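Local atomic coordinates of extracellular sialidase/neuraminidase, putative (Aspergillus fumigatus, PDB entry 2XZI), a protein that hydrolyses terminal Kdn (deaminoneuraminic acid) residues from glycans, as a probably secreted KDNase of the sialidase family. Residues 52-57 with 105-110; 116-121 with 198-203; 227-232 with 336-341; 241-246 with 250-255. One frame throughout, in Å; residues are numbered along the deposited sequence.

Contact 1. Residues 52-57 with 105-110; sequences LAFAEG and PTPVVD
Pro105 sets its ring beside the base of the Phe54 side chain. Pro105 CB lies 3.9 Å from Phe54 CB, and these two residues are also the nearest pair of the two backbones, with their CA atoms 6.6 Å apart. The other end of the same ring meets the stem of Glu56, where Pro105 CD is 4.3 Å from Glu56 CG. The carboxylate of Glu56 turns to other partners: it forms a salt bridge with Arg58 and accepts a hydrogen bond from Asn104 N. No hydrogen bond joins 52-57 to 105-110. They belong to neighbouring four-stranded antiparallel sheets, two blades of the six-bladed sialidase beta-propeller. The strand segments 52-57 and 105-109 run nearly antiparallel at 163°, and their axes come within 7.7 Å at the closest. Next along the chain on this side is Pro107. Pro107 CB is 3.9 Å from Phe54 CE1, and its CG also touches the CD1-CE1 side of that ring. Phe54 CG is anti to its own carbonyl carbon (chi1 -55°), which carries the ring along the strand from Pro105 to Pro107. The Phe54 and Pro107 side chains lie alongside one another, pointing opposite ways. Pro107 also packs on Ala42, Val44 and Leu117.

Contact 2. Residues 116-121 with 198-203; sequences YLFLSW and LVIPAM
The Phe118 side chain lies roughly perpendicular to that of Ile200, and Tyr116 is set the same way against Leu198. These two crossings make up the contact. In the first, the CD1-CE1 side of the Phe118 ring meets the branched side chain of Ile200. The closest approach is 3.7 Å, from Phe118 CE1 to Ile200 CG1. Both branches of Ile200 take part. Ile200 CG2 lies 3.9 Å from Phe118 CD1, and Ile200 CD1 lies 3.8 Å from Phe118 CE1. Ile200 CG1 is anti to the carbonyl carbon (chi1 -58°) while CG2 is anti to the backbone N, and this spreads the two branches along one side of the ring. The second crossing is simpler. One methyl of Leu198, CD1, sits 3.9 Å from Tyr116 CD2 and equally far from Tyr116 CE2. Both rings are approached obliquely.

The two strands come from successive blades of the beta-propeller. They stand well apart, with the CA atoms of Phe118 and Ile200 8.4 Å from each other, and the side chains bridge the gap. Trp218 meets both aromatic rings edge-to-face, and Leu155 touches both as well. Thr106 packs on Ile200 from the adjoining strand.

The polar end of Tyr116 is used elsewhere, in a hydrogen bond between its OH and Arg216 N. No hydrogen bond or charge pair crosses between 116-121 and 198-203. Their direct contact is wholly apolar and buried, so the join depends on the fit of ring and aliphatic surfaces.

Contact 3. Residues 227-232 with 336-341; sequences GAEGTI and GGYSSM. With KDM (deamino-alpha-neuraminic acid), chain C.
A tyrosine hydroxyl and a glutamate carboxylate meet at only 2.6 Å, between Tyr338 OH and Glu229 OE2. Tyr338 is the donor, and it uses the syn lone pair of OE2. Glu229 OE2 stands at the ring's edge, near its plane, and the carboxylate plane is turned 90° to the ring. Glu229 CG is anti to the carbonyl carbon (chi1 -70°), and the chain is extended beyond it, which brings the carboxylate to the hydroxyl. The other oxygen, OE1, forms a salt bridge with Arg245.

The pair lies against the bound deamino-alpha-neuraminic acid. Tyr338 OH is 3.0 Å from the sugar ring oxygen O6, and Glu229 OE2 is 3.4 Å from C6 of the sugar. Sialidases as a family use a tyrosine nucleophile assisted by a glutamate, and this pair is consistent with those roles. Arg39 makes a cation-pi contact with the Tyr338 ring.

The backbones stay far apart, with the CA atoms of Glu229 and Tyr338 10.6 Å from each other. Glu229 belongs to the segment that leads through strand 230-234, which pairs with 240-244. Tyr338 follows a corner at Gly337 in strand 334-343, which pairs with 349-356. The two residues thus reach toward each other from different blades of the propeller.

Contact 4. Residues 241-246 with 250-255; sequences YRNDRP and GYRMVA. With KDM (deamino-alpha-neuraminic acid), chain C.
Residues 241-244 and 250-255 run antiparallel as the arms of a beta hairpin, with Arg242-Ala255 and Asp244-Met253 as hydrogen-bonded pairs and Asn243-Val254 as the non-hydrogen-bonded pair between them. Arg252 and Asn243 make the main side-chain contact. Arg252 NE gives a nearly straight bond (174°) to Asn243 OD1 at 2.6 Å, and OD1 lies in the guanidinium plane. Arg252 NH2 reaches the backbone Asn243 O at 3.1 Å, from above that carbonyl plane. Bends at chi2 and chi3 lay one face of the Arg252 guanidinium over the Asp244-Arg245 backbone. Asp273 takes its NH1 in a salt bridge.

Asn243 ND2 donates to Tyr241 OH at 2.9 Å, which fixes the turn of the amide. Val254 fills in beside them, with Val254 CG1 3.5 Å from Tyr241 CE2. Arg242 and Asp244 share the other face. Arg242 grips the carboxylate side-on through NE and NH2, and Asp244 OD2 also accepts from Gly227 N. Past the strand, Pro246 CB packs 4.1 Å from Met253 CG.

Arg245 extends away from the hairpin to the ligand carboxylate, with Arg245 NH2 2.9 Å and Arg245 NH1 3.1 Å from O1B of KDM. Together with Arg39 and Arg302, which also bond the ligand, it forms the arginine triad characteristic of sialidases.

Contacts 1 and 2 join successive blades of the propeller and meet through the pairing of strands 101-109 and 115-122, where Val108 N lies 2.9 Å from Tyr116 O. Their centres are 10 Å apart. Contacts 3 and 4 line the ligand pocket: both touch KDM, and contact 4 lies within the chain loop closed by contact 3. Thr231 OG1 is 2.7 Å from Asn243 O, which ties the two together. Contact 2 reaches contact 4 through Ala202 O, 3.0 Å from Arg242 NH2. Contact 1 does not touch contact 3, but its Glu56 side chain comes within about 5 Å of a bound KDM.

Contact 1. Residues 52-57 with 105-110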
loop_
_atom_site.group_PDB
_atom_site.type_symbol
_atom_site.label_atom_id
_atom_site.label_comp_id
_atom_site.label_asym_id
_atom_site.label_seq_id
_atom_site.Cartn_x
_atom_site.Cartn_y
_atom_site.Cartn_z
ATOM N N LEU A 52 -0.132 -12.115 2.590
ATOM C CA LEU A 52 0.105 -11.296 3.781
ATOM C C LEU A 52 -0.501 -9.921 3.566
ATOM O O LEU A 52 -0.144 -9.233 2.611
ATOM C CB LEU A 52 1.599 -11.146 4.039
ATOM C CG LEU A 52 2.440 -12.416 4.081
ATOM C CD1 LEU A 52 3.915 -12.093 4.355
ATOM C CD2 LEU A 52 1.914 -13.383 5.130
ATOM N N ALA A 53 -1.440 -9.548 4.440
ATOM C CA ALA A 53 -2.090 -8.238 4.402
ATOM C C ALA A 53 -1.699 -7.420 5.626
ATOM O O ALA A 53 -1.869 -7.880 6.765
ATOM C CB ALA A 53 -3.602 -8.431 4.342
ATOM N N PHE A 54 -1.196 -6.211 5.392
ATOM C CA PHE A 54 -0.725 -5.309 6.431
ATOM C C PHE A 54 -1.582 -4.066 6.487
ATOM O O PHE A 54 -2.196 -3.672 5.487
ATOM C CB PHE A 54 0.705 -4.863 6.153
ATOM C CG PHE A 54 1.671 -5.988 5.960
ATOM C CD1 PHE A 54 1.891 -6.522 4.693
ATOM C CD2 PHE A 54 2.392 -6.492 7.024
ATOM C CE1 PHE A 54 2.799 -7.581 4.508
ATOM C CE2 PHE A 54 3.300 -7.553 6.838
ATOM C CZ PHE A 54 3.511 -8.072 5.579
ATOM N N ALA A 55 -1.625 -3.445 7.660
ATOM C CA ALA A 55 -2.312 -2.171 7.810
ATOM C C ALA A 55 -1.784 -1.436 9.037
ATOM O O ALA A 55 -1.097 -2.027 9.902
ATOM C CB ALA A 55 -3.813 -2.398 7.946
ATOM N N GLU A 56 -2.105 -0.147 9.102
ATOM C CA GLU A 56 -1.961 0.614 10.319
ATOM C C GLU A 56 -3.182 0.426 11.193
ATOM O O GLU A 56 -4.312 0.714 10.787
ATOM C CB GLU A 56 -1.810 2.095 9.979
ATOM C CG GLU A 56 -0.441 2.457 9.435
ATOM C CD GLU A 56 -0.306 3.930 9.130
ATOM O OE1 GLU A 56 -1.016 4.757 9.758
ATOM O OE2 GLU A 56 0.537 4.266 8.272
ATOM N N GLY A 57 -2.944 -0.081 12.398
ATOM C CA GLY A 57 -3.986 -0.198 13.421
ATOM C C GLY A 57 -3.947 1.106 14.198
ATOM O O GLY A 57 -3.051 1.362 15.007
ATOM N N PRO A 105 3.230 0.732 5.773
ATOM C CA PRO A 105 3.781 -0.568 5.383
ATOM C C PRO A 105 4.118 -0.643 3.894
ATOM O O PRO A 105 3.280 -0.326 3.043
ATOM C CB PRO A 105 2.641 -1.547 5.727
ATOM C CG PRO A 105 1.417 -0.698 5.681
ATOM C CD PRO A 105 1.840 0.607 6.247
ATOM N N THR A 106 5.355 -1.048 3.591
ATOM C CA THR A 106 5.820 -1.187 2.207
ATOM C C THR A 106 6.617 -2.494 2.081
ATOM O O THR A 106 7.845 -2.502 2.189
ATOM C CB THR A 106 6.642 0.040 1.761
ATOM O OG1 THR A 106 5.936 1.228 2.120
ATOM C CG2 THR A 106 6.860 0.043 0.254
ATOM N N PRO A 107 5.904 -3.603 1.850
ATOM C CA PRO A 107 6.516 -4.935 1.774
ATOM C C PRO A 107 7.059 -5.258 0.393
ATOM O O PRO A 107 6.562 -4.742 -0.616
ATOM C CB PRO A 107 5.354 -5.867 2.135
ATOM C CG PRO A 107 4.144 -5.139 1.607
ATOM C CD PRO A 107 4.429 -3.684 1.911
ATOM N N VAL A 108 8.063 -6.138 0.333
ATOM C CA VAL A 108 8.504 -6.748 -0.908
ATOM C C VAL A 108 8.970 -8.175 -0.606
ATOM O O VAL A 108 9.710 -8.396 0.349
ATOM C CB VAL A 108 9.608 -5.907 -1.621
ATOM C CG1 VAL A 108 10.837 -5.694 -0.725
ATOM C CG2 VAL A 108 9.965 -6.506 -3.003
ATOM N N VAL A 109 8.547 -9.104 -1.447
ATOM C CA VAL A 109 8.929 -10.494 -1.302
ATOM C C VAL A 109 10.186 -10.743 -2.138
ATOM O O VAL A 109 10.206 -10.497 -3.340
ATOM C CB VAL A 109 7.798 -11.449 -1.734
ATOM C CG1 VAL A 109 8.270 -12.915 -1.604
ATOM C CG2 VAL A 109 6.512 -11.206 -0.920
ATOM N N ASP A 110 11.241 -11.221 -1.476
ATOM C CA ASP A 110 12.495 -11.538 -2.170
ATOM C C ASP A 110 12.511 -12.979 -2.689
ATOM O O ASP A 110 11.633 -13.767 -2.334
ATOM C CB ASP A 110 13.708 -11.241 -1.287
ATOM C CG ASP A 110 14.911 -10.737 -2.080
ATOM O OD1 ASP A 110 14.984 -10.974 -3.313
ATOM O OD2 ASP A 110 15.784 -10.099 -1.456
#

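Contact 2. Residues 116-121 with 198-203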
loop_
_atom_site.group_PDB
_atom_site.type_symbol
_atom_site.label_atom_id
_atom_site.label_comp_id
_atom_site.label_asym_id
_atom_site.label_seq_id
_atom_site.Cartn_x
_atom_site.Cartn_y
_atom_site.Cartn_z
ATOM N N TYR A 116 10.568 -8.664 3.189
ATOM C CA TYR A 116 11.015 -7.429 3.750
ATOM C C TYR A 116 9.830 -6.501 3.941
ATOM O O TYR A 116 8.952 -6.425 3.088
ATOM C CB TYR A 116 12.008 -6.773 2.807
ATOM C CG TYR A 116 13.410 -7.337 2.774
ATOM C CD1 TYR A 116 14.247 -7.237 3.888
ATOM C CD2 TYR A 116 13.915 -7.888 1.602
ATOM C CE1 TYR A 116 15.561 -7.713 3.834
ATOM C CE2 TYR A 116 15.215 -8.361 1.543
ATOM C CZ TYR A 116 16.016 -8.263 2.664
ATOM O OH TYR A 116 17.330 -8.697 2.611
ATOM N N LEU A 117 9.809 -5.790 5.067
ATOM C CA LEU A 117 8.784 -4.786 5.307
ATOM C C LEU A 117 9.449 -3.482 5.754
ATOM O O LEU A 117 9.972 -3.371 6.868
ATOM C CB LEU A 117 7.734 -5.286 6.312
ATOM C CG LEU A 117 6.641 -4.302 6.722
ATOM C CD1 LEU A 117 5.636 -4.149 5.624
ATOM C CD2 LEU A 117 5.956 -4.848 7.951
ATOM N N PHE A 118 9.450 -2.507 4.854
ATOM C CA PHE A 118 9.864 -1.159 5.222
ATOM C C PHE A 118 8.707 -0.418 5.877
ATOM O O PHE A 118 7.556 -0.621 5.516
ATOM C CB PHE A 118 10.346 -0.390 3.986
ATOM C CG PHE A 118 11.681 -0.854 3.453
ATOM C CD1 PHE A 118 11.769 -1.904 2.525
ATOM C CD2 PHE A 118 12.862 -0.240 3.895
ATOM C CE1 PHE A 118 13.026 -2.342 2.053
ATOM C CE2 PHE A 118 14.118 -0.678 3.423
ATOM C CZ PHE A 118 14.183 -1.725 2.497
ATOM N N LEU A 119 9.031 0.433 6.850
ATOM C CA LEU A 119 8.025 1.144 7.642
ATOM C C LEU A 119 8.538 2.529 7.973
ATOM O O LEU A 119 9.749 2.724 8.027
ATOM C CB LEU A 119 7.783 0.449 8.996
ATOM C CG LEU A 119 7.367 -1.005 9.036
ATOM C CD1 LEU A 119 7.481 -1.574 10.451
ATOM C CD2 LEU A 119 5.948 -1.128 8.538
ATOM N N SER A 120 7.621 3.459 8.219
ATOM C CA SER A 120 7.934 4.764 8.777
ATOM C C SER A 120 7.546 4.792 10.261
ATOM O O SER A 120 6.641 4.058 10.697
ATOM C CB SER A 120 7.161 5.848 8.017
ATOM O OG SER A 120 7.549 5.919 6.644
ATOM N N TRP A 121 8.254 5.622 11.034
ATOM C CA TRP A 121 7.953 5.820 12.446
ATOM C C TRP A 121 8.056 7.300 12.761
ATOM O O TRP A 121 8.896 8.006 12.178
ATOM C CB TRP A 121 8.982 5.063 13.290
ATOM C CG TRP A 121 8.848 5.271 14.753
ATOM C CD1 TRP A 121 8.099 4.515 15.599
ATOM C CD2 TRP A 121 9.490 6.276 15.562
ATOM N NE1 TRP A 121 8.215 4.983 16.880
ATOM C CE2 TRP A 121 9.060 6.063 16.891
ATOM C CE3 TRP A 121 10.365 7.347 15.292
ATOM C CZ2 TRP A 121 9.485 6.876 17.962
ATOM C CZ3 TRP A 121 10.780 8.163 16.364
ATOM C CH2 TRP A 121 10.335 7.915 17.673
ATOM N N LEU A 198 15.923 -5.296 -6.023
ATOM C CA LEU A 198 14.681 -4.823 -5.396
ATOM C C LEU A 198 14.581 -3.316 -5.538
ATOM O O LEU A 198 15.582 -2.606 -5.455
ATOM C CB LEU A 198 14.630 -5.182 -3.916
ATOM C CG LEU A 198 14.775 -6.666 -3.551
ATOM C CD1 LEU A 198 14.580 -6.874 -2.058
ATOM C CD2 LEU A 198 13.770 -7.508 -4.314
ATOM N N VAL A 199 13.362 -2.818 -5.738
ATOM C CA VAL A 199 13.132 -1.380 -5.757
ATOM C C VAL A 199 11.927 -1.088 -4.879
ATOM O O VAL A 199 10.830 -1.640 -5.091
ATOM C CB VAL A 199 12.862 -0.822 -7.181
ATOM C CG1 VAL A 199 12.766 0.701 -7.128
ATOM C CG2 VAL A 199 13.966 -1.210 -8.131
ATOM N N ILE A 200 12.161 -0.227 -3.889
ATOM C CA ILE A 200 11.143 0.199 -2.933
ATOM C C ILE A 200 10.914 1.701 -3.102
ATOM O O ILE A 200 11.860 2.492 -2.997
ATOM C CB ILE A 200 11.559 -0.172 -1.481
ATOM C CG1 ILE A 200 11.786 -1.695 -1.343
ATOM C CG2 ILE A 200 10.526 0.339 -0.470
ATOM C CD1 ILE A 200 13.213 -2.205 -1.754
ATOM N N PRO A 201 9.673 2.102 -3.395
ATOM C CA PRO A 201 9.437 3.532 -3.595
ATOM C C PRO A 201 9.339 4.257 -2.273
ATOM O O PRO A 201 8.752 3.742 -1.322
ATOM C CB PRO A 201 8.090 3.564 -4.324
ATOM C CG PRO A 201 7.357 2.364 -3.782
ATOM C CD PRO A 201 8.432 1.311 -3.543
ATOM N N ALA A 202 9.888 5.462 -2.220
ATOM C CA ALA A 202 9.836 6.301 -1.037
ATOM C C ALA A 202 9.744 7.770 -1.399
ATOM O O ALA A 202 9.803 8.141 -2.587
ATOM C CB ALA A 202 11.040 6.045 -0.126
ATOM N N MET A 203 9.602 8.606 -0.378
ATOM C CA MET A 203 9.517 10.046 -0.613
ATOM C C MET A 203 10.817 10.545 -1.273
ATOM O O MET A 203 11.896 10.330 -0.745
ATOM C CB MET A 203 9.282 10.774 0.704
ATOM C CG MET A 203 9.470 12.283 0.612
ATOM S SD MET A 203 8.887 13.064 2.121
ATOM C CE MET A 203 9.855 14.565 2.163
#

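Contact 3. Residues 227-232 with 336-341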
loop_
_atom_site.group_PDB
_atom_site.type_symbol
_atom_site.label_atom_id
_atom_site.label_comp_id
_atom_site.label_asym_id
_atom_site.label_seq_id
_atom_site.Cartn_x
_atom_site.Cartn_y
_atom_site.Cartn_z
ATOM N N GLY A 227 7.072 12.500 -5.637
ATOM C CA GLY A 227 6.186 12.790 -4.521
ATOM C C GLY A 227 6.613 12.178 -3.199
ATOM O O GLY A 227 7.658 11.509 -3.099
ATOM N N ALA A 228 5.806 12.433 -2.176
ATOM C CA ALA A 228 5.984 11.809 -0.874
ATOM C C ALA A 228 5.519 10.352 -0.894
ATOM O O ALA A 228 6.156 9.509 -0.277
ATOM C CB ALA A 228 5.237 12.599 0.198
ATOM N N GLU A 229 4.405 10.068 -1.573
ATOM C CA GLU A 229 3.833 8.717 -1.623
ATOM C C GLU A 229 3.893 8.184 -3.037
ATOM O O GLU A 229 3.082 8.550 -3.891
ATOM C CB GLU A 229 2.387 8.698 -1.111
ATOM C CG GLU A 229 2.239 8.933 0.375
ATOM C CD GLU A 229 0.798 8.881 0.864
ATOM O OE1 GLU A 229 -0.144 8.928 0.025
ATOM O OE2 GLU A 229 0.633 8.738 2.097
ATOM N N GLY A 230 4.892 7.350 -3.292
ATOM C CA GLY A 230 5.127 6.818 -4.613
ATOM C C GLY A 230 4.779 5.361 -4.789
ATOM O O GLY A 230 4.680 4.608 -3.813
ATOM N N THR A 231 4.581 4.993 -6.050
ATOM C CA THR A 231 4.422 3.607 -6.499
ATOM C C THR A 231 5.467 3.341 -7.571
ATOM O O THR A 231 5.904 4.263 -8.259
ATOM C CB THR A 231 3.008 3.269 -7.067
ATOM O OG1 THR A 231 2.852 3.767 -8.412
ATOM C CG2 THR A 231 1.891 3.816 -6.181
ATOM N N ILE A 232 5.872 2.081 -7.684
ATOM C CA ILE A 232 6.873 1.654 -8.657
ATOM C C ILE A 232 6.408 0.387 -9.366
ATOM O O ILE A 232 5.805 -0.520 -8.752
ATOM C CB ILE A 232 8.262 1.435 -7.969
ATOM C CG1 ILE A 232 9.392 1.269 -8.995
ATOM C CG2 ILE A 232 8.246 0.232 -7.008
ATOM C CD1 ILE A 232 9.940 2.557 -9.526
ATOM N N GLY A 336 -13.369 3.693 -0.532
ATOM C CA GLY A 336 -12.526 4.594 -1.273
ATOM C C GLY A 336 -11.407 5.142 -0.436
ATOM O O GLY A 336 -11.612 5.554 0.698
ATOM N N GLY A 337 -10.218 5.148 -1.013
ATOM C CA GLY A 337 -9.038 5.712 -0.372
ATOM C C GLY A 337 -7.806 4.976 -0.864
ATOM O O GLY A 337 -7.717 4.603 -2.051
ATOM N N TYR A 338 -6.868 4.748 0.061
ATOM C CA TYR A 338 -5.619 4.025 -0.253
ATOM C C TYR A 338 -5.905 2.578 -0.642
ATOM O O TYR A 338 -6.912 1.991 -0.225
ATOM C CB TYR A 338 -4.682 4.002 0.958
ATOM C CG TYR A 338 -3.980 5.297 1.313
ATOM C CD1 TYR A 338 -4.623 6.544 1.243
ATOM C CD2 TYR A 338 -2.664 5.258 1.781
ATOM C CE1 TYR A 338 -3.937 7.726 1.615
ATOM C CE2 TYR A 338 -1.992 6.405 2.126
ATOM C CZ TYR A 338 -2.626 7.635 2.038
ATOM O OH TYR A 338 -1.948 8.782 2.415
ATOM N N SER A 339 -5.012 1.988 -1.435
ATOM C CA SER A 339 -5.206 0.634 -1.921
ATOM C C SER A 339 -3.878 -0.077 -2.123
ATOM O O SER A 339 -2.821 0.555 -2.165
ATOM C CB SER A 339 -5.986 0.662 -3.241
ATOM O OG SER A 339 -5.196 1.284 -4.250
ATOM N N SER A 340 -3.951 -1.403 -2.257
ATOM C CA SER A 340 -2.784 -2.238 -2.528
ATOM C C SER A 340 -3.227 -3.448 -3.326
ATOM O O SER A 340 -4.294 -4.001 -3.057
ATOM C CB SER A 340 -2.117 -2.677 -1.222
ATOM O OG SER A 340 -0.887 -3.344 -1.461
ATOM N N MET A 341 -2.424 -3.841 -4.314
ATOM C CA MET A 341 -2.735 -5.022 -5.115
ATOM C C MET A 341 -1.610 -6.042 -5.166
ATOM O O MET A 341 -0.422 -5.693 -5.163
ATOM C CB MET A 341 -3.053 -4.637 -6.574
ATOM C CG MET A 341 -4.271 -3.750 -6.748
ATOM S SD MET A 341 -4.550 -3.400 -8.492
ATOM C CE MET A 341 -3.181 -2.282 -8.866
HETATM C C2 KDM C . -2.760 10.955 4.662
HETATM C C1 KDM C . -3.968 10.962 3.734
HETATM C C3 KDM C . -2.592 9.574 5.322
HETATM C C4 KDM C . -1.119 9.250 5.708
HETATM C C5 KDM C . -0.176 10.459 5.717
HETATM C C6 KDM C . -0.236 11.160 4.337
HETATM C C7 KDM C . 0.487 12.516 4.315
HETATM C C8 KDM C . 0.549 13.070 2.880
HETATM C C9 KDM C . 1.217 14.434 2.852
HETATM O O5 KDM C . 1.175 10.065 6.066
HETATM O O1A KDM C . -4.874 10.116 3.926
HETATM O O1B KDM C . -3.961 11.847 2.846
HETATM O O4 KDM C . -1.129 8.667 7.012
HETATM O O6 KDM C . -1.609 11.383 3.870
HETATM O O7 KDM C . -0.220 13.433 5.154
HETATM O O8 KDM C . 1.310 12.198 2.032
HETATM O O9 KDM C . 2.589 14.251 3.240
HETATM O O2 KDM C . -3.057 11.947 5.652
#

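Contact 4. Residues 241-246 with 250-255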
loop_
_atom_site.group_PDB
_atom_site.type_symbol
_atom_site.label_atom_id
_atom_site.label_comp_id
_atom_site.label_asym_id
_atom_site.label_seq_id
_atom_site.Cartn_x
_atom_site.Cartn_y
_atom_site.Cartn_z
ATOM N N TYR A 241 9.010 2.666 -13.737
ATOM C CA TYR A 241 7.904 3.605 -13.869
ATOM C C TYR A 241 7.494 3.995 -12.457
ATOM O O TYR A 241 7.091 3.120 -11.683
ATOM C CB TYR A 241 6.771 2.884 -14.626
ATOM C CG TYR A 241 5.368 3.479 -14.666
ATOM C CD1 TYR A 241 4.453 3.211 -13.650
ATOM C CD2 TYR A 241 4.926 4.220 -15.760
ATOM C CE1 TYR A 241 3.158 3.696 -13.706
ATOM C CE2 TYR A 241 3.622 4.720 -15.818
ATOM C CZ TYR A 241 2.745 4.448 -14.787
ATOM O OH TYR A 241 1.449 4.938 -14.821
ATOM N N ARG A 242 7.644 5.283 -12.118
ATOM C CA ARG A 242 7.116 5.830 -10.872
ATOM C C ARG A 242 5.778 6.487 -11.159
ATOM O O ARG A 242 5.636 7.230 -12.141
ATOM C CB ARG A 242 8.047 6.874 -10.239
ATOM C CG ARG A 242 9.225 6.332 -9.436
ATOM C CD ARG A 242 8.860 5.900 -7.987
ATOM N NE ARG A 242 8.381 6.980 -7.112
ATOM C CZ ARG A 242 8.909 7.322 -5.930
ATOM N NH1 ARG A 242 9.960 6.682 -5.435
ATOM N NH2 ARG A 242 8.375 8.320 -5.226
ATOM N N ASN A 243 4.790 6.204 -10.319
ATOM C CA ASN A 243 3.470 6.811 -10.436
ATOM C C ASN A 243 3.087 7.282 -9.040
ATOM O O ASN A 243 2.757 6.484 -8.151
ATOM C CB ASN A 243 2.488 5.794 -11.041
ATOM C CG ASN A 243 1.084 6.342 -11.201
ATOM O OD1 ASN A 243 0.566 7.001 -10.302
ATOM N ND2 ASN A 243 0.452 6.045 -12.332
ATOM N N ASP A 244 3.208 8.589 -8.824
ATOM C CA ASP A 244 3.154 9.165 -7.492
ATOM C C ASP A 244 1.879 9.963 -7.270
ATOM O O ASP A 244 1.279 10.511 -8.215
ATOM C CB ASP A 244 4.350 10.105 -7.287
ATOM C CG ASP A 244 5.676 9.368 -7.117
ATOM O OD1 ASP A 244 5.751 8.163 -7.430
ATOM O OD2 ASP A 244 6.659 10.003 -6.687
ATOM N N ARG A 245 1.504 10.071 -6.001
ATOM C CA ARG A 245 0.464 10.983 -5.555
ATOM C C ARG A 245 0.908 12.428 -5.775
ATOM O O ARG A 245 2.022 12.805 -5.383
ATOM C CB ARG A 245 0.234 10.740 -4.063
ATOM C CG ARG A 245 -0.685 11.745 -3.382
ATOM C CD ARG A 245 -0.814 11.394 -1.922
ATOM N NE ARG A 245 -1.520 12.422 -1.159
ATOM C CZ ARG A 245 -2.050 12.221 0.047
ATOM N NH1 ARG A 245 -2.037 11.008 0.608
ATOM N NH2 ARG A 245 -2.656 13.229 0.665
ATOM N N PRO A 246 0.037 13.245 -6.393
ATOM C CA PRO A 246 0.398 14.653 -6.587
ATOM C C PRO A 246 0.331 15.451 -5.278
ATOM O O PRO A 246 -0.404 15.075 -4.353
ATOM C CB PRO A 246 -0.689 15.146 -7.546
ATOM C CG PRO A 246 -1.903 14.304 -7.194
ATOM C CD PRO A 246 -1.294 12.926 -6.955
ATOM N N GLY A 250 -5.600 16.607 -8.733
ATOM C CA GLY A 250 -5.559 16.709 -10.173
ATOM C C GLY A 250 -5.330 15.366 -10.824
ATOM O O GLY A 250 -6.298 14.692 -11.206
ATOM N N TYR A 251 -4.050 14.993 -10.945
ATOM C CA TYR A 251 -3.610 13.836 -11.730
ATOM C C TYR A 251 -2.417 13.157 -11.094
ATOM O O TYR A 251 -1.628 13.795 -10.396
ATOM C CB TYR A 251 -3.225 14.278 -13.154
ATOM C CG TYR A 251 -4.362 14.965 -13.867
ATOM C CD1 TYR A 251 -5.357 14.222 -14.505
ATOM C CD2 TYR A 251 -4.470 16.355 -13.859
ATOM C CE1 TYR A 251 -6.426 14.846 -15.135
ATOM C CE2 TYR A 251 -5.525 16.990 -14.494
ATOM C CZ TYR A 251 -6.500 16.227 -15.123
ATOM O OH TYR A 251 -7.548 16.851 -15.754
ATOM N N ARG A 252 -2.279 11.865 -11.370
ATOM C CA ARG A 252 -1.071 11.142 -10.980
ATOM C C ARG A 252 0.161 11.743 -11.652
ATOM O O ARG A 252 0.087 12.233 -12.790
ATOM C CB ARG A 252 -1.183 9.674 -11.364
ATOM C CG ARG A 252 -2.387 8.946 -10.800
ATOM C CD ARG A 252 -2.397 8.854 -9.280
ATOM N NE ARG A 252 -1.269 8.092 -8.743
ATOM C CZ ARG A 252 -1.089 7.873 -7.449
ATOM N NH1 ARG A 252 -1.992 8.312 -6.564
ATOM N NH2 ARG A 252 -0.041 7.164 -7.045
ATOM N N MET A 253 1.279 11.736 -10.936
ATOM C CA MET A 253 2.545 12.242 -11.453
ATOM C C MET A 253 3.425 11.070 -11.856
ATOM O O MET A 253 3.750 10.220 -11.027
ATOM C CB MET A 253 3.235 13.119 -10.403
ATOM C CG MET A 253 2.448 14.370 -10.007
ATOM S SD MET A 253 2.205 15.521 -11.374
ATOM C CE MET A 253 3.851 16.186 -11.518
ATOM N N VAL A 254 3.809 11.014 -13.129
ATOM C CA VAL A 254 4.513 9.861 -13.686
ATOM C C VAL A 254 5.917 10.218 -14.155
ATOM O O VAL A 254 6.130 11.273 -14.761
ATOM C CB VAL A 254 3.687 9.183 -14.847
ATOM C CG1 VAL A 254 4.506 8.149 -15.609
ATOM C CG2 VAL A 254 2.418 8.550 -14.284
ATOM N N ALA A 255 6.876 9.346 -13.853
ATOM C CA ALA A 255 8.213 9.438 -14.427
ATOM C C ALA A 255 8.700 8.056 -14.799
ATOM O O ALA A 255 8.292 7.054 -14.177
ATOM C CB ALA A 255 9.172 10.098 -13.462
HETATM C C2 KDM C . -2.760 10.955 4.662
HETATM C C1 KDM C . -3.968 10.962 3.734
HETATM C C3 KDM C . -2.592 9.574 5.322
HETATM C C4 KDM C . -1.119 9.250 5.708
HETATM C C5 KDM C . -0.176 10.459 5.717
HETATM C C6 KDM C . -0.236 11.160 4.337
HETATM C C7 KDM C . 0.487 12.516 4.315
HETATM C C8 KDM C . 0.549 13.070 2.880
HETATM C C9 KDM C . 1.217 14.434 2.852
HETATM O O5 KDM C . 1.175 10.065 6.066
HETATM O O1A KDM C . -4.874 10.116 3.926
HETATM O O1B KDM C . -3.961 11.847 2.846
HETATM O O4 KDM C . -1.129 8.667 7.012
HETATM O O6 KDM C . -1.609 11.383 3.870
HETATM O O7 KDM C . -0.220 13.433 5.154
HETATM O O8 KDM C . 1.310 12.198 2.032
HETATM O O9 KDM C . 2.589 14.251 3.240
HETATM O O2 KDM C . -3.057 11.947 5.652
#